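Local coordinates for HD domain protein (Enterococcus faecalis, PDB 4LRL) that probably hydrolyses deoxyribonucleoside triphosphates as an HD-domain phosphohydrolase, under allosteric control by bound nucleotides, at residues 28-33 and 173-178; 232-237 and 245-250; 255-260 and 426-431. One frame throughout, in Å; residues are numbered along the deposited sequence.

Contact 1: residues 28-33 and 173-178; sequences PYKEQR and NRVSAD
Tyr29 and Arg174 meet because both send CG away from their own backbone N (chi1 -166° for Tyr29), and because the Arg174 chain then runs extended from CG to NE, carrying its guanidinium over one face of the ring. The evidence for a true stack is threefold: the two planes differ by 6°, their centres lie 4.0 Å apart, and Tyr29 CE1 approaches Arg174 CZ to 3.6 Å. Arg174 CZ lies 26° off the ring normal, over the face, which makes it a cation-pi contact. The methylene before the charged group shares the same face, Arg174 CD standing 3.9 Å from the ring centroid as a CH-pi contact. Val175 comes at the edge instead, its N 3.6 Å from Tyr29 CD2 and its CG2 touching the same ring carbon. Lys30 CB packs on Val175 CG1 at 3.8 Å. No direct hydrogen bond crosses; one water takes the Lys30 N-H and donates to Val175 O, at 2.9 Å from each atom. Tyr29 OH is hydrogen-bonded to Asp57 OD2, outside the two segments. The contact joins the 3-10 turn before strand 33-42 to the end of helix 167-175, with helix 53-60 lying against both Tyr29 and Val175 through Val54.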
ATOM      1  N   PRO C  28     -35.070 -19.704 -19.306  1.00 76.04           N
ATOM      2  CA  PRO C  28     -34.157 -19.609 -20.452  1.00 74.15           C
ATOM      3  C   PRO C  28     -32.706 -19.328 -20.054  1.00 71.06           C
ATOM      4  O   PRO C  28     -32.447 -18.525 -19.151  1.00 69.66           O
ATOM      5  CB  PRO C  28     -34.740 -18.447 -21.256  1.00 74.31           C
ATOM      6  CG  PRO C  28     -36.223 -18.561 -21.003  1.00 77.02           C
ATOM      7  CD  PRO C  28     -36.325 -18.962 -19.550  1.00 77.55           C
ATOM      8  N   TYR C  29     -31.784 -19.999 -20.741  1.00 69.95           N
ATOM      9  CA  TYR C  29     -30.350 -19.966 -20.439  1.00 67.23           C
ATOM     10  C   TYR C  29     -29.777 -18.554 -20.256  1.00 65.28           C
ATOM     11  O   TYR C  29     -29.015 -18.305 -19.319  1.00 63.69           O
ATOM     12  CB  TYR C  29     -29.589 -20.727 -21.531  1.00 66.70           C
ATOM     13  CG  TYR C  29     -28.150 -21.071 -21.207  1.00 63.26           C
ATOM     14  CD1 TYR C  29     -27.808 -21.703 -20.005  1.00 61.64           C
ATOM     15  CD2 TYR C  29     -27.130 -20.801 -22.121  1.00 60.38           C
ATOM     16  CE1 TYR C  29     -26.483 -22.031 -19.715  1.00 59.03           C
ATOM     17  CE2 TYR C  29     -25.804 -21.129 -21.842  1.00 57.73           C
ATOM     18  CZ  TYR C  29     -25.491 -21.740 -20.638  1.00 56.81           C
ATOM     19  OH  TYR C  29     -24.190 -22.060 -20.368  1.00 54.16           O
ATOM     20  N   LYS C  30     -30.160 -17.641 -21.147  1.00 65.49           N
ATOM     21  CA  LYS C  30     -29.711 -16.246 -21.121  1.00 64.23           C
ATOM     22  C   LYS C  30     -30.074 -15.538 -19.809  1.00 64.12           C
ATOM     23  O   LYS C  30     -29.376 -14.612 -19.374  1.00 62.33           O
ATOM     24  CB  LYS C  30     -30.285 -15.509 -22.345  1.00 65.08           C
ATOM     25  CG  LYS C  30     -30.413 -13.995 -22.252  1.00 64.94           C
ATOM     26  CD  LYS C  30     -31.490 -13.525 -23.224  1.00 68.34           C
ATOM     27  CE  LYS C  30     -32.449 -12.532 -22.570  1.00 69.71           C
ATOM     28  NZ  LYS C  30     -33.834 -12.629 -23.139  1.00 72.18           N
ATOM     29  N   GLU C  31     -31.155 -15.997 -19.178  1.00 66.16           N
ATOM     30  CA  GLU C  31     -31.666 -15.401 -17.945  1.00 66.49           C
ATOM     31  C   GLU C  31     -31.239 -16.155 -16.684  1.00 66.33           C
ATOM     32  O   GLU C  31     -31.505 -15.704 -15.571  1.00 66.49           O
ATOM     33  CB  GLU C  31     -33.192 -15.330 -17.991  1.00 69.07           C
ATOM     34  CG  GLU C  31     -33.766 -14.372 -19.017  1.00 70.19           C
ATOM     35  CD  GLU C  31     -35.269 -14.536 -19.165  1.00 74.72           C
ATOM     36  OE1 GLU C  31     -36.009 -13.636 -18.717  1.00 76.34           O
ATOM     37  OE2 GLU C  31     -35.717 -15.569 -19.713  1.00 76.54           O
ATOM     38  N   GLN C  32     -30.577 -17.297 -16.856  1.00 66.31           N
ATOM     39  CA  GLN C  32     -30.228 -18.161 -15.725  1.00 66.63           C
ATOM     40  C   GLN C  32     -29.231 -17.525 -14.761  1.00 65.01           C
ATOM     41  O   GLN C  32     -28.088 -17.241 -15.123  1.00 62.81           O
ATOM     42  CB  GLN C  32     -29.718 -19.521 -16.203  1.00 66.95           C
ATOM     43  CG  GLN C  32     -30.816 -20.474 -16.637  1.00 69.13           C
ATOM     44  CD  GLN C  32     -30.387 -21.932 -16.608  1.00 69.78           C
ATOM     45  OE1 GLN C  32     -29.408 -22.300 -15.953  1.00 68.62           O
ATOM     46  NE2 GLN C  32     -31.128 -22.772 -17.315  1.00 71.83           N
ATOM     47  N   ARG C  33     -29.697 -17.299 -13.536  1.00 66.21           N
ATOM     48  CA  ARG C  33     -28.873 -16.789 -12.445  1.00 65.29           C
ATOM     49  C   ARG C  33     -28.464 -17.928 -11.523  1.00 65.96           C
ATOM     50  O   ARG C  33     -29.218 -18.881 -11.342  1.00 67.93           O
ATOM     51  CB  ARG C  33     -29.634 -15.723 -11.646  1.00 66.04           C
ATOM     52  CG  ARG C  33     -29.175 -14.291 -11.885  1.00 65.67           C
ATOM     53  CD  ARG C  33     -29.785 -13.692 -13.141  1.00 68.37           C
ATOM     54  NE  ARG C  33     -29.250 -12.357 -13.430  1.00 68.78           N
ATOM     55  CZ  ARG C  33     -29.697 -11.559 -14.399  1.00 69.16           C
ATOM     56  NH1 ARG C  33     -30.694 -11.952 -15.185  1.00 71.04           N
ATOM     57  NH2 ARG C  33     -29.147 -10.365 -14.584  1.00 67.59           N
ATOM     58  N   ASN C 173     -23.979 -20.489 -28.218  1.00 53.64           N
ATOM     59  CA  ASN C 173     -25.048 -20.864 -29.144  1.00 56.23           C
ATOM     60  C   ASN C 173     -26.274 -21.400 -28.398  1.00 58.10           C
ATOM     61  O   ASN C 173     -27.394 -21.308 -28.883  1.00 59.74           O
ATOM     62  CB  ASN C 173     -24.518 -21.881 -30.156  1.00 57.29           C
ATOM     63  CG  ASN C 173     -25.580 -22.379 -31.108  1.00 59.50           C
ATOM     64  OD1 ASN C 173     -25.990 -21.680 -32.038  1.00 59.90           O
ATOM     65  ND2 ASN C 173     -26.017 -23.608 -30.894  1.00 60.15           N
ATOM     66  N   ARG C 174     -26.042 -21.941 -27.206  1.00 58.06           N
ATOM     67  CA  ARG C 174     -27.106 -22.334 -26.298  1.00 59.82           C
ATOM     68  C   ARG C 174     -27.839 -21.107 -25.739  1.00 59.32           C
ATOM     69  O   ARG C 174     -29.014 -21.203 -25.385  1.00 61.23           O
ATOM     70  CB  ARG C 174     -26.537 -23.192 -25.168  1.00 59.79           C
ATOM     71  CG  ARG C 174     -27.560 -23.881 -24.293  1.00 62.76           C
ATOM     72  CD  ARG C 174     -26.878 -24.593 -23.144  1.00 64.28           C
ATOM     73  NE  ARG C 174     -27.809 -24.884 -22.054  1.00 67.30           N
ATOM     74  CZ  ARG C 174     -27.441 -25.354 -20.863  1.00 67.74           C
ATOM     75  NH1 ARG C 174     -26.161 -25.592 -20.602  1.00 66.51           N
ATOM     76  NH2 ARG C 174     -28.357 -25.587 -19.932  1.00 69.25           N
ATOM     77  N   VAL C 175     -27.162 -19.960 -25.668  1.00 57.24           N
ATOM     78  CA  VAL C 175     -27.845 -18.703 -25.324  1.00 56.87           C
ATOM     79  C   VAL C 175     -28.911 -18.422 -26.383  1.00 59.06           C
ATOM     80  O   VAL C 175     -30.095 -18.273 -26.069  1.00 60.49           O
ATOM     81  CB  VAL C 175     -26.873 -17.495 -25.226  1.00 54.65           C
ATOM     82  CG1 VAL C 175     -27.645 -16.196 -24.980  1.00 53.98           C
ATOM     83  CG2 VAL C 175     -25.821 -17.713 -24.137  1.00 52.03           C
ATOM     84  N   SER C 176     -28.466 -18.347 -27.636  1.00 59.41           N
ATOM     85  CA  SER C 176     -29.338 -18.305 -28.809  1.00 61.57           C
ATOM     86  C   SER C 176     -28.484 -18.524 -30.059  1.00 61.78           C
ATOM     87  O   SER C 176     -27.277 -18.239 -30.054  1.00 59.95           O
ATOM     88  CB  SER C 176     -30.102 -16.980 -28.899  1.00 61.62           C
ATOM     89  OG  SER C 176     -29.229 -15.878 -29.051  1.00 59.70           O
ATOM     90  N   ALA C 177     -29.113 -19.031 -31.119  1.00 63.90           N
ATOM     91  CA  ALA C 177     -28.421 -19.356 -32.375  1.00 64.39           C
ATOM     92  C   ALA C 177     -27.449 -18.271 -32.870  1.00 62.54           C
ATOM     93  O   ALA C 177     -26.346 -18.582 -33.319  1.00 61.96           O
ATOM     94  CB  ALA C 177     -29.440 -19.707 -33.466  1.00 66.97           C
ATOM     95  N   ASP C 178     -27.869 -17.011 -32.764  1.00 61.79           N
ATOM     96  CA  ASP C 178     -27.138 -15.862 -33.305  1.00 60.59           C
ATOM     97  C   ASP C 178     -26.154 -15.246 -32.311  1.00 57.56           C
ATOM     98  O   ASP C 178     -25.390 -14.341 -32.660  1.00 56.77           O
ATOM     99  CB  ASP C 178     -28.136 -14.786 -33.737  1.00 62.03           C
ATOM    100  CG  ASP C 178     -29.050 -14.343 -32.597  1.00 63.07           C
ATOM    101  OD1 ASP C 178     -29.503 -13.181 -32.612  1.00 65.22           O
ATOM    102  OD2 ASP C 178     -29.319 -15.153 -31.682  1.00 64.60           O
TER
HETATM  103  O   HOH W   1     -31.610 -18.130 -23.608  1.00 55.79           O

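Contact 2: residues 232-237 and 245-250; sequences LRVIRP and AMNGMH
The Asn247 carboxamide meets Val234 through its oxygen, OD1 lying 3.8 Å from Val234 CG1, while the two side chains run antiparallel alongside one another. This is a van der Waals touch and not a stack. The second flat group, the His250 ring, looks elsewhere: Met249 CE lies over one face, displaced from the ring centre, and on the subunit interface His250 packs on Gln265 of the third subunit. Val234 is the hub of the contact. Its CG1 sits beside the backbone N, opposed to the carbonyl carbon (chi1 -63°), and from there reaches Gly248 CA at 3.7 Å, close against a residue that has no side chain. Its CB meets Ala245 CB at 3.9 Å. One hydrogen bond spans the segments, Ala245 N to Val234 O at 2.9 Å; it is nearly straight at the hydrogen (174°), although the donor stands 33° from the carbonyl plane. Ala245 O is used differently, accepting from Gly248 N within the turn that leads to Gly248, the N-cap of helix 249-267. The Val234-Ala245 bond continues the backbone pairing of Arg236 with Ala243, as expected at the open end of an antiparallel beta-hairpin. That hairpin, strands 235-238 and 241-245, is set between helix 228-234 and helix 249-267 in the HD-associated region.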
ATOM      1  N   LEU C 232     -14.534   4.811 -12.043  1.00 40.22           N
ATOM      2  CA  LEU C 232     -15.870   4.238 -11.996  1.00 40.92           C
ATOM      3  C   LEU C 232     -16.928   5.221 -11.504  1.00 42.10           C
ATOM      4  O   LEU C 232     -18.102   5.078 -11.826  1.00 42.73           O
ATOM      5  CB  LEU C 232     -15.887   2.955 -11.160  1.00 41.46           C
ATOM      6  CG  LEU C 232     -15.113   1.776 -11.772  1.00 40.85           C
ATOM      7  CD1 LEU C 232     -15.232   0.534 -10.911  1.00 41.66           C
ATOM      8  CD2 LEU C 232     -15.561   1.490 -13.189  1.00 38.64           C
ATOM      9  N   ARG C 233     -16.510   6.233 -10.747  1.00 42.62           N
ATOM     10  CA  ARG C 233     -17.448   7.221 -10.222  1.00 43.30           C
ATOM     11  C   ARG C 233     -17.863   8.261 -11.272  1.00 42.72           C
ATOM     12  O   ARG C 233     -18.879   8.927 -11.112  1.00 43.23           O
ATOM     13  CB  ARG C 233     -16.850   7.923  -8.998  1.00 44.27           C
ATOM     14  CG  ARG C 233     -17.871   8.624  -8.105  1.00 46.84           C
ATOM     15  CD  ARG C 233     -18.507   7.665  -7.117  1.00 49.53           C
ATOM     16  NE  ARG C 233     -19.724   8.208  -6.518  1.00 52.23           N
ATOM     17  CZ  ARG C 233     -20.371   7.653  -5.491  1.00 54.19           C
ATOM     18  NH1 ARG C 233     -19.913   6.538  -4.929  1.00 53.67           N
ATOM     19  NH2 ARG C 233     -21.479   8.221  -5.015  1.00 56.09           N
ATOM     20  N   VAL C 234     -17.073   8.403 -12.333  1.00 41.52           N
ATOM     21  CA  VAL C 234     -17.319   9.439 -13.331  1.00 41.27           C
ATOM     22  C   VAL C 234     -17.578   8.882 -14.730  1.00 40.72           C
ATOM     23  O   VAL C 234     -18.001   9.632 -15.621  1.00 40.74           O
ATOM     24  CB  VAL C 234     -16.174  10.486 -13.394  1.00 41.51           C
ATOM     25  CG1 VAL C 234     -16.047  11.237 -12.067  1.00 42.76           C
ATOM     26  CG2 VAL C 234     -14.846   9.840 -13.794  1.00 39.34           C
ATOM     27  N   ILE C 235     -17.326   7.580 -14.917  1.00 40.06           N
ATOM     28  CA  ILE C 235     -17.601   6.900 -16.195  1.00 39.49           C
ATOM     29  C   ILE C 235     -19.093   6.956 -16.531  1.00 40.39           C
ATOM     30  O   ILE C 235     -19.951   6.845 -15.655  1.00 40.48           O
ATOM     31  CB  ILE C 235     -17.091   5.434 -16.213  1.00 38.66           C
ATOM     32  CG1 ILE C 235     -17.071   4.888 -17.646  1.00 37.47           C
ATOM     33  CG2 ILE C 235     -17.924   4.535 -15.266  1.00 39.72           C
ATOM     34  CD1 ILE C 235     -16.279   3.603 -17.840  1.00 36.20           C
ATOM     35  N   ARG C 236     -19.390   7.116 -17.811  1.00 41.15           N
ATOM     36  CA  ARG C 236     -20.757   7.394 -18.241  1.00 43.01           C
ATOM     37  C   ARG C 236     -20.994   6.902 -19.677  1.00 42.93           C
ATOM     38  O   ARG C 236     -20.100   7.000 -20.514  1.00 42.47           O
ATOM     39  CB  ARG C 236     -20.992   8.902 -18.150  1.00 43.72           C
ATOM     40  CG  ARG C 236     -22.383   9.380 -18.501  1.00 47.39           C
ATOM     41  CD  ARG C 236     -22.352  10.835 -18.917  1.00 50.02           C
ATOM     42  NE  ARG C 236     -23.665  11.461 -18.792  1.00 52.92           N
ATOM     43  CZ  ARG C 236     -24.022  12.266 -17.796  1.00 55.07           C
ATOM     44  NH1 ARG C 236     -23.168  12.563 -16.817  1.00 55.61           N
ATOM     45  NH2 ARG C 236     -25.243  12.780 -17.779  1.00 57.42           N
ATOM     46  N   PRO C 237     -22.197   6.370 -19.964  1.00 43.72           N
ATOM     47  CA  PRO C 237     -22.532   6.131 -21.358  1.00 43.86           C
ATOM     48  C   PRO C 237     -23.052   7.406 -22.017  1.00 44.26           C
ATOM     49  O   PRO C 237     -23.514   8.311 -21.331  1.00 44.92           O
ATOM     50  CB  PRO C 237     -23.667   5.110 -21.269  1.00 44.73           C
ATOM     51  CG  PRO C 237     -24.381   5.484 -20.001  1.00 45.08           C
ATOM     52  CD  PRO C 237     -23.290   5.952 -19.058  1.00 44.61           C
ATOM     53  N   ALA C 245     -17.251  12.136 -16.841  1.00 39.32           N
ATOM     54  CA  ALA C 245     -17.654  13.432 -16.313  1.00 40.71           C
ATOM     55  C   ALA C 245     -16.425  14.322 -16.164  1.00 41.13           C
ATOM     56  O   ALA C 245     -15.370  13.864 -15.692  1.00 40.34           O
ATOM     57  CB  ALA C 245     -18.373  13.266 -14.978  1.00 40.87           C
ATOM     58  N   MET C 246     -16.561  15.579 -16.585  1.00 42.07           N
ATOM     59  CA  MET C 246     -15.464  16.557 -16.525  1.00 43.09           C
ATOM     60  C   MET C 246     -14.882  16.721 -15.117  1.00 43.43           C
ATOM     61  O   MET C 246     -13.700  17.027 -14.966  1.00 43.89           O
ATOM     62  CB  MET C 246     -15.910  17.917 -17.094  1.00 44.41           C
ATOM     63  CG  MET C 246     -14.788  18.935 -17.300  1.00 46.29           C
ATOM     64  SD  MET C 246     -13.484  18.413 -18.452  1.00 48.20           S
ATOM     65  CE  MET C 246     -12.196  19.555 -17.974  1.00 50.14           C
ATOM     66  N   ASN C 247     -15.697  16.500 -14.086  1.00 43.67           N
ATOM     67  CA  ASN C 247     -15.205  16.629 -12.710  1.00 44.95           C
ATOM     68  C   ASN C 247     -14.233  15.511 -12.294  1.00 43.82           C
ATOM     69  O   ASN C 247     -13.634  15.571 -11.232  1.00 44.35           O
ATOM     70  CB  ASN C 247     -16.353  16.780 -11.700  1.00 45.90           C
ATOM     71  CG  ASN C 247     -17.221  15.541 -11.609  1.00 46.42           C
ATOM     72  OD1 ASN C 247     -17.002  14.680 -10.764  1.00 47.92           O
ATOM     73  ND2 ASN C 247     -18.204  15.439 -12.487  1.00 48.13           N
ATOM     74  N   GLY C 248     -14.075  14.505 -13.150  1.00 42.59           N
ATOM     75  CA  GLY C 248     -13.133  13.421 -12.905  1.00 41.76           C
ATOM     76  C   GLY C 248     -11.918  13.416 -13.814  1.00 41.23           C
ATOM     77  O   GLY C 248     -11.232  12.399 -13.919  1.00 40.15           O
ATOM     78  N   MET C 249     -11.638  14.550 -14.457  1.00 41.93           N
ATOM     79  CA  MET C 249     -10.517  14.657 -15.399  1.00 41.60           C
ATOM     80  C   MET C 249      -9.162  14.204 -14.810  1.00 40.53           C
ATOM     81  O   MET C 249      -8.404  13.493 -15.467  1.00 39.04           O
ATOM     82  CB  MET C 249     -10.389  16.091 -15.937  1.00 43.28           C
ATOM     83  CG  MET C 249      -9.103  16.283 -16.748  1.00 45.50           C
ATOM     84  SD  MET C 249      -8.537  17.969 -17.012  1.00 53.47           S
ATOM     85  CE  MET C 249      -8.510  18.684 -15.362  1.00 53.85           C
ATOM     86  N   HIS C 250      -8.858  14.637 -13.587  1.00 40.78           N
ATOM     87  CA  HIS C 250      -7.567  14.308 -12.965  1.00 40.38           C
ATOM     88  C   HIS C 250      -7.374  12.804 -12.798  1.00 38.47           C
ATOM     89  O   HIS C 250      -6.271  12.301 -12.979  1.00 37.56           O
ATOM     90  CB  HIS C 250      -7.381  15.023 -11.629  1.00 42.09           C
ATOM     91  CG  HIS C 250      -7.347  16.521 -11.738  1.00 44.54           C
ATOM     92  ND1 HIS C 250      -6.450  17.193 -12.545  1.00 44.97           N
ATOM     93  CD2 HIS C 250      -8.086  17.474 -11.120  1.00 44.99           C
ATOM     94  CE1 HIS C 250      -6.645  18.496 -12.422  1.00 47.39           C
ATOM     95  NE2 HIS C 250      -7.635  18.691 -11.570  1.00 47.49           N
TER

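Contact 3: residues 255-260 and 426-431; sequences YIVSRY and SPLVAA
Val257 and Leu428 are set roughly perpendicular to each other, and they meet by single methyl groups: Val257 CG2 lies 3.8 Å from Leu428 CD2. The leucine reaches across because CG is opposed to its backbone N (chi1 170°) and CD2 extends the chain beyond CG, pointing its end at the other helix. On the valine, CG2 occupies the place beside the backbone N. The second pair is looser and sits nearer the backbones. Here the branch point of Ile256, CB, faces Val429 CG2 at 4.2 Å, and the CA atoms of the same two residues are 6.9 Å apart, the nearest of any pair between the segments. These two apolar touches carry the direct contact; no hydrogen bond joins the segments, and the buried area, 140 Å² over both sides, is small. The polar contribution is at the N-terminus of helix 427-434. Ser426 is its N-cap, and OG accepts from Val429 N at 3.3 Å, N-H...O angle 160°, a rather long capping bond. The same OG is hydrogen-bonded to Glu253, one turn before Val257 on helix 249-267, so it links the cap to the facing helix. Leu432, further along helix 427-434, packs on Ile256, Val257 and Tyr260, and Leu422 of helix 422-425 covers Ile256 and Val429. A third subunit of the assembly, another copy of the protein, also packs here, its Gln261 on Leu428, which places helices 249-267 and 427-434 at a subunit interface.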
ATOM      1  N   TYR C 255      -4.820   7.882 -15.126  1.00 35.61           N
ATOM      2  CA  TYR C 255      -4.840   6.687 -15.941  1.00 34.47           C
ATOM      3  C   TYR C 255      -3.792   6.810 -17.065  1.00 33.98           C
ATOM      4  O   TYR C 255      -3.008   5.890 -17.277  1.00 33.52           O
ATOM      5  CB  TYR C 255      -6.241   6.399 -16.484  1.00 34.18           C
ATOM      6  CG  TYR C 255      -6.216   5.541 -17.718  1.00 32.95           C
ATOM      7  CD1 TYR C 255      -5.980   4.171 -17.624  1.00 31.83           C
ATOM      8  CD2 TYR C 255      -6.419   6.102 -18.984  1.00 32.30           C
ATOM      9  CE1 TYR C 255      -5.948   3.379 -18.757  1.00 33.13           C
ATOM     10  CE2 TYR C 255      -6.384   5.316 -20.136  1.00 32.25           C
ATOM     11  CZ  TYR C 255      -6.150   3.956 -20.014  1.00 33.65           C
ATOM     12  OH  TYR C 255      -6.108   3.163 -21.130  1.00 34.16           O
ATOM     13  N   ILE C 256      -3.756   7.953 -17.750  1.00 33.91           N
ATOM     14  CA  ILE C 256      -2.766   8.166 -18.813  1.00 33.58           C
ATOM     15  C   ILE C 256      -1.328   8.144 -18.269  1.00 33.32           C
ATOM     16  O   ILE C 256      -0.435   7.578 -18.875  1.00 32.89           O
ATOM     17  CB  ILE C 256      -3.041   9.463 -19.622  1.00 34.18           C
ATOM     18  CG1 ILE C 256      -4.388   9.363 -20.350  1.00 34.08           C
ATOM     19  CG2 ILE C 256      -1.912   9.735 -20.621  1.00 34.68           C
ATOM     20  CD1 ILE C 256      -4.427   8.319 -21.471  1.00 33.60           C
ATOM     21  N   VAL C 257      -1.125   8.743 -17.109  1.00 34.27           N
ATOM     22  CA  VAL C 257       0.169   8.726 -16.451  1.00 34.30           C
ATOM     23  C   VAL C 257       0.636   7.292 -16.167  1.00 33.69           C
ATOM     24  O   VAL C 257       1.764   6.940 -16.497  1.00 33.67           O
ATOM     25  CB  VAL C 257       0.150   9.610 -15.181  1.00 35.42           C
ATOM     26  CG1 VAL C 257       1.443   9.464 -14.376  1.00 35.55           C
ATOM     27  CG2 VAL C 257      -0.043  11.056 -15.572  1.00 34.87           C
ATOM     28  N   SER C 258      -0.238   6.467 -15.588  1.00 33.60           N
ATOM     29  CA  SER C 258       0.091   5.069 -15.272  1.00 33.44           C
ATOM     30  C   SER C 258       0.396   4.267 -16.530  1.00 32.53           C
ATOM     31  O   SER C 258       1.319   3.431 -16.551  1.00 31.95           O
ATOM     32  CB  SER C 258      -1.049   4.392 -14.515  1.00 33.09           C
ATOM     33  OG  SER C 258      -1.307   5.061 -13.289  1.00 37.13           O
ATOM     34  N   ARG C 259      -0.398   4.529 -17.566  1.00 32.26           N
ATOM     35  CA  ARG C 259      -0.261   3.885 -18.852  1.00 32.14           C
ATOM     36  C   ARG C 259       1.142   4.131 -19.387  1.00 32.74           C
ATOM     37  O   ARG C 259       1.852   3.185 -19.718  1.00 32.69           O
ATOM     38  CB  ARG C 259      -1.317   4.423 -19.822  1.00 31.92           C
ATOM     39  CG  ARG C 259      -1.543   3.567 -21.050  1.00 31.35           C
ATOM     40  CD  ARG C 259      -2.665   4.131 -21.914  1.00 31.11           C
ATOM     41  NE  ARG C 259      -2.420   3.928 -23.343  1.00 31.69           N
ATOM     42  CZ  ARG C 259      -3.299   4.235 -24.300  1.00 32.96           C
ATOM     43  NH1 ARG C 259      -4.486   4.734 -23.978  1.00 31.13           N
ATOM     44  NH2 ARG C 259      -3.004   4.024 -25.581  1.00 32.46           N
ATOM     45  N   TYR C 260       1.549   5.397 -19.403  1.00 33.73           N
ATOM     46  CA  TYR C 260       2.854   5.819 -19.918  0.50 34.38           C
ATOM     47  C   TYR C 260       4.005   5.212 -19.115  1.00 34.75           C
ATOM     48  O   TYR C 260       4.957   4.674 -19.680  1.00 34.52           O
ATOM     49  CB  TYR C 260       2.944   7.355 -19.927  0.50 35.52           C
ATOM     50  CG  TYR C 260       4.340   7.940 -20.110  0.50 36.23           C
ATOM     51  CD1 TYR C 260       4.867   8.148 -21.374  0.50 36.14           C
ATOM     52  CD2 TYR C 260       5.121   8.300 -19.012  0.50 36.96           C
ATOM     53  CE1 TYR C 260       6.131   8.683 -21.547  0.50 36.14           C
ATOM     54  CE2 TYR C 260       6.383   8.841 -19.178  0.50 37.21           C
ATOM     55  CZ  TYR C 260       6.882   9.030 -20.449  0.50 36.93           C
ATOM     56  OH  TYR C 260       8.139   9.567 -20.624  0.50 37.60           O
ATOM     57  N   SER C 426      -6.174  19.095 -20.916  1.00 51.29           N
ATOM     58  CA  SER C 426      -5.122  18.643 -20.011  1.00 50.84           C
ATOM     59  C   SER C 426      -3.736  18.802 -20.618  1.00 53.27           C
ATOM     60  O   SER C 426      -3.352  18.041 -21.509  1.00 54.11           O
ATOM     61  CB  SER C 426      -5.342  17.195 -19.577  1.00 48.98           C
ATOM     62  OG  SER C 426      -4.221  16.730 -18.849  1.00 49.51           O
ATOM     63  N   PRO C 427      -2.982  19.803 -20.137  1.00 54.81           N
ATOM     64  CA  PRO C 427      -1.611  20.055 -20.544  1.00 57.88           C
ATOM     65  C   PRO C 427      -0.685  18.858 -20.296  1.00 58.06           C
ATOM     66  O   PRO C 427       0.211  18.597 -21.106  1.00 60.43           O
ATOM     67  CB  PRO C 427      -1.206  21.226 -19.650  1.00 59.42           C
ATOM     68  CG  PRO C 427      -2.473  21.930 -19.376  1.00 57.50           C
ATOM     69  CD  PRO C 427      -3.487  20.860 -19.243  1.00 54.42           C
ATOM     70  N   LEU C 428      -0.906  18.144 -19.192  1.00 55.45           N
ATOM     71  CA  LEU C 428      -0.055  17.018 -18.825  1.00 55.83           C
ATOM     72  C   LEU C 428      -0.225  15.876 -19.822  1.00 54.92           C
ATOM     73  O   LEU C 428       0.751  15.244 -20.235  1.00 56.56           O
ATOM     74  CB  LEU C 428      -0.384  16.547 -17.407  1.00 53.83           C
ATOM     75  CG  LEU C 428       0.210  15.239 -16.884  1.00 53.45           C
ATOM     76  CD1 LEU C 428       1.714  15.349 -16.669  1.00 56.80           C
ATOM     77  CD2 LEU C 428      -0.483  14.870 -15.584  1.00 52.64           C
ATOM     78  N   VAL C 429      -1.471  15.635 -20.207  1.00 52.27           N
ATOM     79  CA  VAL C 429      -1.802  14.599 -21.177  1.00 51.97           C
ATOM     80  C   VAL C 429      -1.317  14.990 -22.571  1.00 55.20           C
ATOM     81  O   VAL C 429      -0.807  14.150 -23.314  1.00 56.41           O
ATOM     82  CB  VAL C 429      -3.310  14.258 -21.141  1.00 49.00           C
ATOM     83  CG1 VAL C 429      -3.713  13.371 -22.313  1.00 48.29           C
ATOM     84  CG2 VAL C 429      -3.648  13.580 -19.811  1.00 46.22           C
ATOM     85  N   ALA C 430      -1.432  16.272 -22.902  1.00 57.42           N
ATOM     86  CA  ALA C 430      -0.849  16.805 -24.138  1.00 61.32           C
ATOM     87  C   ALA C 430       0.663  16.636 -24.151  1.00 65.01           C
ATOM     88  O   ALA C 430       1.254  16.373 -25.204  1.00 68.15           O
ATOM     89  CB  ALA C 430      -1.215  18.269 -24.320  1.00 62.39           C
ATOM     90  N   ALA C 431       1.288  16.787 -22.985  1.00 65.72           N
ATOM     91  CA  ALA C 431       2.748  16.669 -22.870  1.00 70.10           C
ATOM     92  C   ALA C 431       3.223  15.226 -23.012  1.00 70.50           C
ATOM     93  O   ALA C 431       4.251  14.965 -23.630  1.00 74.60           O
ATOM     94  CB  ALA C 431       3.232  17.260 -21.563  1.00 70.49           C
TER

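Along the chain the three contacts follow in series: contact 1 closes before contact 2 opens, and contact 2 before contact 3. Contact 1 stands apart, its centre 33 Å from that of contact 2 and 42 Å from that of contact 3, with nearest atoms still about 17 Å and about 27 Å away. It ties the N-terminal turn to the HD domain. Contacts 2 and 3 are neighbours, centres 16 Å apart, at successive points of helix 249-267, and they touch where Met249 SD lies 4.2 Å from Ser426 CB. All four segments of contacts 2 and 3 lie in the HD-associated region, and helix 249-267 physically bridges its hairpin and helix 427-434.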